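Local coordinates for programmed Cell Death Protein 5 Homolog (Leishmania major, PDB 6VMT) that is a largely helical protein of the PDCD5 family that probably binds DNA, at residues K36-M39 against L40-F43. Numbering follows the deposited sequence.
Sequences KENM and LRAF
Leu40 closes a turn on Lys36 in the last two turns of the long helix 12-43, where an alpha-helical arm, predicted to be coiled coil, runs into the helical body of this PDCD5-family protein. A ladder of i to i+4 backbone bonds carries the contact. Leu40 N reaches Lys36 O at 3.1 Å, nearly straight, and Arg41 N and Ala42 N repeat the step to Glu37 O and Asn38 O. The last rung, Phe43 N to Met39 O, is weak, its N-H bent to 126° where the helix ends.

The close-packed side faces helix 46-75. There Leu40, the one buried residue of the eight, lays CG 3.6 Å from Lys36 O and touches Glu67, while Met39 meets Gln75 and Phe43 meets Val74. With CG anti to its own carbonyl carbon (chi1 -70°), Phe43 turns one ring face to Met39 O, which lies offset toward the rim; the apolar touch is looser, Phe43 CE2 coming 4.2 Å from Met39 CB. Beyond CG the methionine runs on extended, its end leading away from the 40-43 turn.

The other side, with Asn38 and Arg41, is looser and open to solvent. Their side chains come together at Asn38 OD1 and Arg41 CD, 4.0 Å apart, with amide and guanidinium planes almost perpendicular at 86°. Glu37 sits at the border: bent at chi2, it is tied to helix 46-75 by a salt bridge from OE2 to Lys53, while Arg41 NE stays 6.5 Å from Glu37 OE2, and Glu37 OE1 rests 4.1 Å from the methyl Leu40 CD1.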
loop_
_atom_site.group_PDB
_atom_site.type_symbol
_atom_site.label_atom_id
_atom_site.label_comp_id
_atom_site.label_asym_id
_atom_site.label_seq_id
_atom_site.Cartn_x
_atom_site.Cartn_y
_atom_site.Cartn_z
ATOM N N LYS A 36 3.816 6.195 0.449
ATOM C CA LYS A 36 3.696 4.808 -0.052
ATOM C C LYS A 36 4.243 4.796 -1.472
ATOM O O LYS A 36 5.023 3.914 -1.761
ATOM C CB LYS A 36 2.247 4.309 0.046
ATOM C CG LYS A 36 2.007 2.845 -0.303
ATOM C CD LYS A 36 1.116 2.084 0.697
ATOM C CE LYS A 36 0.759 0.667 0.268
ATOM N NZ LYS A 36 0.404 -0.226 1.406
ATOM N N GLU A 37 3.854 5.735 -2.329
ATOM C CA GLU A 37 4.196 5.641 -3.769
ATOM C C GLU A 37 5.706 5.776 -3.877
ATOM O O GLU A 37 6.300 5.084 -4.728
ATOM C CB GLU A 37 3.439 6.660 -4.623
ATOM C CG GLU A 37 2.029 6.204 -4.995
ATOM C CD GLU A 37 1.913 4.967 -5.885
ATOM O OE1 GLU A 37 1.988 3.825 -5.367
ATOM O OE2 GLU A 37 1.723 5.141 -7.105
ATOM N N ASN A 38 6.303 6.587 -3.004
ATOM C CA ASN A 38 7.764 6.829 -3.004
ATOM C C ASN A 38 8.470 5.583 -2.482
ATOM O O ASN A 38 9.477 5.175 -3.049
ATOM C CB ASN A 38 8.154 8.033 -2.147
ATOM C CG ASN A 38 7.803 9.359 -2.783
ATOM O OD1 ASN A 38 7.320 9.416 -3.914
ATOM N ND2 ASN A 38 8.024 10.427 -2.040
ATOM N N MET A 39 7.975 5.030 -1.391
ATOM C CA MET A 39 8.586 3.848 -0.751
ATOM C C MET A 39 8.666 2.727 -1.794
ATOM O O MET A 39 9.727 2.145 -1.928
ATOM C CB MET A 39 7.758 3.460 0.470
ATOM C CG MET A 39 8.008 4.326 1.667
ATOM S SD MET A 39 7.230 3.568 3.123
ATOM C CE MET A 39 7.360 4.758 4.463
ATOM N N LEU A 40 7.636 2.519 -2.604
ATOM C CA LEU A 40 7.625 1.479 -3.669
ATOM C C LEU A 40 8.500 1.864 -4.846
ATOM O O LEU A 40 9.042 0.949 -5.444
ATOM C CB LEU A 40 6.207 1.250 -4.188
ATOM C CG LEU A 40 5.247 0.583 -3.216
ATOM C CD1 LEU A 40 3.867 0.499 -3.833
ATOM C CD2 LEU A 40 5.737 -0.806 -2.840
ATOM N N ARG A 41 8.581 3.135 -5.233
ATOM C CA ARG A 41 9.476 3.554 -6.355
ATOM C C ARG A 41 10.902 3.108 -6.022
ATOM O O ARG A 41 11.567 2.588 -6.911
ATOM C CB ARG A 41 9.487 5.068 -6.588
ATOM C CG ARG A 41 8.337 5.613 -7.423
ATOM C CD ARG A 41 8.049 7.088 -7.144
ATOM N NE ARG A 41 7.511 7.776 -8.310
ATOM C CZ ARG A 41 8.229 8.147 -9.375
ATOM N NH1 ARG A 41 9.532 7.903 -9.431
ATOM N NH2 ARG A 41 7.635 8.760 -10.386
ATOM N N ALA A 42 11.312 3.267 -4.759
ATOM C CA ALA A 42 12.687 3.060 -4.246
ATOM C C ALA A 42 12.999 1.578 -4.038
ATOM O O ALA A 42 14.194 1.203 -4.164
ATOM C CB ALA A 42 12.834 3.788 -2.941
ATOM N N PHE A 43 11.975 0.813 -3.649
ATOM C CA PHE A 43 12.086 -0.561 -3.101
ATOM C C PHE A 43 11.920 -1.572 -4.226
ATOM O O PHE A 43 12.632 -2.601 -4.227
ATOM C CB PHE A 43 11.016 -0.834 -2.041
ATOM C CG PHE A 43 11.179 -0.095 -0.732
ATOM C CD1 PHE A 43 12.254 0.747 -0.503
ATOM C CD2 PHE A 43 10.270 -0.279 0.292
ATOM C CE1 PHE A 43 12.402 1.391 0.713
ATOM C CE2 PHE A 43 10.429 0.349 1.514
ATOM C CZ PHE A 43 11.491 1.191 1.721
#